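Local structure of periplasmic sensor hybrid histidine kinase (Anaeromyxobacter dehalogenans, 4K0D) at residues 30-35 and 53-58; 24-29 and 57-62. The protein probably transfers phosphate from ATP to a protein histidine in signal sensing, this chain being its periplasmic helical-bundle sensor domain. All coordinates share one frame; numbering follows the deposited sequence.

Overall arrangement
Contact 1 (30-35 with 53-58) and contact 2 (24-29 with 57-62) are successive levels of one antiparallel pairing, helix 16-42 against helix 46-68, with centres about 7 Å apart. Both are buried; contact 2 lies nearer the chain centre, about 5 Å against about 10 Å, and buries more surface, 320 Å² against 253 Å². Its chemistry is mainly alanine and leucine packing, whereas contact 1 places a zinc-binding histidine beside an arginine. Arg-58 belongs to both, and its guanidinium lies on the side that meets the second subunit, where it is salt-bridged to Glu-14 of that subunit. On the inner side Leu-59 of contact 2 packs on Val-30 and Val-33 of contact 1, continuing the apolar seam.

Contact 1: residues 30-35 and 53-58; sequences VLHVSL and QAALRR. With ZN (zinc ion), chain C.
The helical segments 30-35 and 53-58 run antiparallel at 163°, their axes 8.7 Å apart at closest approach. The nearest CA atoms, of Val-33 and Ala-55, are 5.1 Å apart, with only a methyl on Ala-55 between the backbones. Ala-55, whose CB points toward the other helix, lies between two side chains of consecutive residues. Its CB comes within 3.2 Å of CD2 of His-32, approaching the imidazole obliquely, while CA of Ala-55 lies at the ring edge in plane. The same methyl is 3.8 Å from CG2 of Val-33. That valine branch stands beside its own backbone N and also reaches over the Ala-55 backbone, 3.4 Å from the carbonyl O. Leu-56 adds a looser apolar contact: its CD2 is 4.1 Å from Val-33 CG2, the two side chains crossing at about a right angle, and Phe-89 of helix 73-102 closes over Val-33.

Arg-58 runs extended from CG to NE and brings its guanidinium across His-32. NH1 sits over one face of the imidazole, offset toward the rim, 3.4 Å from His-32 CG, with the two planes 28° apart. The polar end is held mainly elsewhere, because NH2 forms a salt bridge with Glu-14 of the second subunit. In His-32, CG anti to the backbone N (chi1 -175°) carries the ring outward, and the ring's rotation about CB-CG turns ND1 to the zinc at 2.0 Å. Three further atoms bind the ion, among them Asp-10 OD1 and Glu-14 OE2 of the second subunit. Glu-14 therefore serves both zinc and Arg-58, and the nearby cations would be expected to keep it ionised. The result is a zinc site bridging the subunits of the helical-bundle sensor domain.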
loop_
_atom_site.group_PDB
_atom_site.type_symbol
_atom_site.label_atom_id
_atom_site.label_comp_id
_atom_site.label_asym_id
_atom_site.label_seq_id
_atom_site.Cartn_x
_atom_site.Cartn_y
_atom_site.Cartn_z
ATOM N N VAL B 30 12.744 -4.521 4.086
ATOM C CA VAL B 30 13.619 -5.518 3.556
ATOM C C VAL B 30 14.640 -4.834 2.660
ATOM O O VAL B 30 15.849 -5.081 2.804
ATOM C CB VAL B 30 12.836 -6.629 2.780
ATOM C CG1 VAL B 30 13.755 -7.468 1.934
ATOM C CG2 VAL B 30 12.129 -7.481 3.751
ATOM N N LEU B 31 14.176 -3.932 1.790
ATOM C CA LEU B 31 15.103 -3.148 0.980
ATOM C C LEU B 31 16.077 -2.439 1.877
ATOM O O LEU B 31 17.261 -2.388 1.592
ATOM C CB LEU B 31 14.389 -2.086 0.171
ATOM C CG LEU B 31 13.714 -2.680 -1.067
ATOM C CD1 LEU B 31 12.742 -1.733 -1.728
ATOM C CD2 LEU B 31 14.773 -3.106 -2.074
ATOM N N HIS B 32 15.561 -1.868 2.951
ATOM C CA HIS B 32 16.327 -0.949 3.772
ATOM C C HIS B 32 17.415 -1.759 4.486
ATOM O O HIS B 32 18.532 -1.302 4.610
ATOM C CB HIS B 32 15.464 -0.112 4.729
ATOM C CG HIS B 32 16.250 0.935 5.489
ATOM N ND1 HIS B 32 16.615 2.130 4.939
ATOM C CD2 HIS B 32 16.753 0.931 6.749
ATOM C CE1 HIS B 32 17.349 2.826 5.797
ATOM N NE2 HIS B 32 17.439 2.126 6.914
ATOM N N VAL B 33 17.117 -2.978 4.906
ATOM C CA VAL B 33 18.159 -3.793 5.509
ATOM C C VAL B 33 19.238 -4.096 4.438
ATOM O O VAL B 33 20.405 -4.106 4.734
ATOM C CB VAL B 33 17.635 -5.119 6.083
ATOM C CG1 VAL B 33 18.787 -6.066 6.289
ATOM C CG2 VAL B 33 16.801 -4.913 7.464
ATOM N N SER B 34 18.832 -4.371 3.204
ATOM C CA SER B 34 19.786 -4.598 2.152
ATOM C C SER B 34 20.616 -3.400 1.874
ATOM O O SER B 34 21.806 -3.543 1.641
ATOM C CB SER B 34 19.086 -5.015 0.860
ATOM O OG SER B 34 18.898 -6.403 0.926
ATOM N N LEU B 35 19.995 -2.231 1.852
ATOM C CA LEU B 35 20.728 -1.053 1.492
ATOM C C LEU B 35 21.731 -0.651 2.565
ATOM O O LEU B 35 22.822 -0.281 2.226
ATOM C CB LEU B 35 19.810 0.101 1.193
ATOM C CG LEU B 35 20.441 1.462 0.990
ATOM C CD1 LEU B 35 19.630 2.361 0.075
ATOM C CD2 LEU B 35 20.511 2.106 2.332
ATOM N N GLN B 53 21.829 -1.655 12.096
ATOM C CA GLN B 53 21.202 -2.052 13.327
ATOM C C GLN B 53 19.782 -1.550 13.436
ATOM O O GLN B 53 18.867 -2.304 13.788
ATOM C CB GLN B 53 21.934 -1.430 14.488
ATOM C CG GLN B 53 22.010 -2.362 15.593
ATOM C CD GLN B 53 23.055 -3.392 15.302
ATOM O OE1 GLN B 53 23.964 -3.185 14.479
ATOM N NE2 GLN B 53 22.951 -4.516 15.966
ATOM N N ALA B 54 19.608 -0.253 13.199
ATOM C CA ALA B 54 18.268 0.304 13.187
ATOM C C ALA B 54 17.397 -0.375 12.120
ATOM O O ALA B 54 16.217 -0.586 12.337
ATOM C CB ALA B 54 18.305 1.817 12.940
ATOM N N ALA B 55 17.945 -0.680 10.952
ATOM C CA ALA B 55 17.148 -1.285 9.870
ATOM C C ALA B 55 16.645 -2.620 10.308
ATOM O O ALA B 55 15.565 -3.023 9.960
ATOM C CB ALA B 55 17.994 -1.442 8.551
ATOM N N LEU B 56 17.415 -3.311 11.119
ATOM C CA LEU B 56 17.017 -4.631 11.534
ATOM C C LEU B 56 15.796 -4.535 12.470
ATOM O O LEU B 56 14.884 -5.310 12.353
ATOM C CB LEU B 56 18.174 -5.321 12.258
ATOM C CG LEU B 56 19.371 -5.769 11.403
ATOM C CD1 LEU B 56 20.482 -6.308 12.295
ATOM C CD2 LEU B 56 18.953 -6.804 10.335
ATOM N N ARG B 57 15.820 -3.608 13.416
ATOM C CA ARG B 57 14.687 -3.386 14.331
ATOM C C ARG B 57 13.441 -2.952 13.569
ATOM O O ARG B 57 12.336 -3.405 13.875
ATOM C CB ARG B 57 15.026 -2.327 15.406
ATOM C CG ARG B 57 16.177 -2.777 16.338
ATOM N N ARG B 58 13.625 -2.090 12.583
ATOM C CA ARG B 58 12.548 -1.733 11.702
ATOM C C ARG B 58 11.946 -2.954 10.951
ATOM O O ARG B 58 10.735 -3.092 10.855
ATOM C CB ARG B 58 13.037 -0.707 10.738
ATOM C CG ARG B 58 12.035 -0.391 9.702
ATOM C CD ARG B 58 12.585 0.715 8.832
ATOM N NE ARG B 58 11.827 0.860 7.609
ATOM C CZ ARG B 58 12.212 1.592 6.570
ATOM N NH1 ARG B 58 13.335 2.288 6.628
ATOM N NH2 ARG B 58 11.464 1.615 5.467
HETATM ZN ZN ZN C . 16.030 2.869 3.131
#

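Contact 2: residues 24-29 and 57-62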
loop_
_atom_site.group_PDB
_atom_site.type_symbol
_atom_site.label_atom_id
_atom_site.label_comp_id
_atom_site.label_asym_id
_atom_site.label_seq_id
_atom_site.Cartn_x
_atom_site.Cartn_y
_atom_site.Cartn_z
ATOM N N ALA B 24 3.555 -3.077 1.881
ATOM C CA ALA B 24 4.552 -2.162 1.305
ATOM C C ALA B 24 5.642 -1.885 2.312
ATOM O O ALA B 24 6.834 -1.799 1.971
ATOM C CB ALA B 24 3.917 -0.859 0.860
ATOM N N SER B 25 5.240 -1.723 3.559
ATOM C CA SER B 25 6.178 -1.358 4.602
ATOM C C SER B 25 7.187 -2.466 4.873
ATOM O O SER B 25 8.350 -2.180 5.170
ATOM C CB SER B 25 5.428 -1.070 5.887
ATOM O OG SER B 25 5.517 0.306 6.141
ATOM N N LEU B 26 6.752 -3.722 4.750
ATOM C CA LEU B 26 7.651 -4.835 4.939
ATOM C C LEU B 26 8.602 -4.904 3.721
ATOM O O LEU B 26 9.811 -5.019 3.878
ATOM C CB LEU B 26 6.865 -6.132 5.096
ATOM C CG LEU B 26 7.660 -7.459 5.155
ATOM C CD1 LEU B 26 8.765 -7.502 6.313
ATOM C CD2 LEU B 26 6.671 -8.612 5.404
ATOM N N GLU B 27 8.031 -4.823 2.521
ATOM C CA GLU B 27 8.814 -4.637 1.287
ATOM C C GLU B 27 9.949 -3.606 1.518
ATOM O O GLU B 27 11.115 -3.892 1.268
ATOM C CB GLU B 27 7.905 -4.243 0.089
ATOM C CG GLU B 27 7.167 -5.451 -0.583
ATOM C CD GLU B 27 5.919 -5.110 -1.467
ATOM O OE1 GLU B 27 5.682 -3.930 -1.802
ATOM O OE2 GLU B 27 5.151 -6.055 -1.817
ATOM N N SER B 28 9.596 -2.416 1.981
ATOM C CA SER B 28 10.575 -1.330 2.278
ATOM C C SER B 28 11.625 -1.688 3.391
ATOM O O SER B 28 12.857 -1.448 3.238
ATOM C CB SER B 28 9.795 -0.074 2.614
ATOM O OG SER B 28 10.524 1.105 2.398
ATOM N N ALA B 29 11.197 -2.357 4.450
ATOM C CA ALA B 29 12.119 -2.695 5.553
ATOM C C ALA B 29 13.166 -3.678 5.004
ATOM O O ALA B 29 14.320 -3.726 5.411
ATOM C CB ALA B 29 11.321 -3.319 6.746
ATOM N N ARG B 57 15.820 -3.608 13.416
ATOM C CA ARG B 57 14.687 -3.386 14.331
ATOM C C ARG B 57 13.441 -2.952 13.569
ATOM O O ARG B 57 12.336 -3.405 13.875
ATOM C CB ARG B 57 15.026 -2.327 15.406
ATOM C CG ARG B 57 16.177 -2.777 16.338
ATOM N N ARG B 58 13.625 -2.090 12.583
ATOM C CA ARG B 58 12.548 -1.733 11.702
ATOM C C ARG B 58 11.946 -2.954 10.951
ATOM O O ARG B 58 10.735 -3.092 10.855
ATOM C CB ARG B 58 13.037 -0.707 10.738
ATOM C CG ARG B 58 12.035 -0.391 9.702
ATOM C CD ARG B 58 12.585 0.715 8.832
ATOM N NE ARG B 58 11.827 0.860 7.609
ATOM C CZ ARG B 58 12.212 1.592 6.570
ATOM N NH1 ARG B 58 13.335 2.288 6.628
ATOM N NH2 ARG B 58 11.464 1.615 5.467
ATOM N N LEU B 59 12.786 -3.843 10.444
ATOM C CA LEU B 59 12.287 -5.014 9.777
ATOM C C LEU B 59 11.536 -5.889 10.758
ATOM O O LEU B 59 10.502 -6.432 10.419
ATOM C CB LEU B 59 13.405 -5.818 9.139
ATOM C CG LEU B 59 13.011 -7.126 8.476
ATOM C CD1 LEU B 59 11.920 -6.962 7.395
ATOM C CD2 LEU B 59 14.292 -7.771 7.875
ATOM N N GLU B 60 12.050 -6.088 11.953
ATOM C CA GLU B 60 11.293 -6.923 12.875
ATOM C C GLU B 60 9.883 -6.299 13.148
ATOM O O GLU B 60 8.893 -7.014 13.220
ATOM C CB GLU B 60 12.065 -7.107 14.189
ATOM C CG GLU B 60 13.222 -8.021 14.076
ATOM C CD GLU B 60 14.450 -7.600 14.959
ATOM O OE1 GLU B 60 14.354 -6.706 15.811
ATOM O OE2 GLU B 60 15.540 -8.170 14.763
ATOM N N GLY B 61 9.810 -4.979 13.260
ATOM C CA GLY B 61 8.529 -4.284 13.481
ATOM C C GLY B 61 7.607 -4.405 12.277
ATOM O O GLY B 61 6.419 -4.627 12.426
ATOM N N ALA B 62 8.130 -4.259 11.068
ATOM C CA ALA B 62 7.296 -4.383 9.870
ATOM C C ALA B 62 6.771 -5.805 9.724
ATOM O O ALA B 62 5.646 -6.026 9.236
ATOM C CB ALA B 62 8.073 -4.012 8.617
HETATM O O HOH W 1 9.166 -0.028 6.681
#
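Within the helical-bundle sensor domain, 24-29 and 57-62 form an antiparallel helix pair inclined at 157°, with segment axes 8.7 Å apart at closest approach. Close CA pairs at Leu-26 with Ala-62 and at Ala-29 with Leu-59 set the register.

Apolar packing dominates. The methyls of Ala-29 and Ala-62 both point into the interface and meet at 3.8 Å, which is what lets the backbones come so near. Ala-62 CB also lies 3.8 Å from Leu-26 CA. Leu-26 and Leu-59 share one conformation, CG anti to the backbone N and chi2 56°, and cross obliquely on the inner side. Their CD1 tips touch at 3.4 Å, tighter than usual for two carbons, while Leu-59 CD1 also rests 3.7 Å from Ala-29 CB. Ile-82 and Val-86 of helix 73-102 back Leu-26 and Leu-59 respectively.

Polar contacts occupy the other side. NH2 of Arg-58, salt-bridged to Glu-14 of the second subunit, lies 3.2 Å from Ser-28 OG, near the guanidinium plane. A water in that plane links the helices, accepting from Arg-58 NE at 3.0 Å and donating to the Ser-25 carbonyl O.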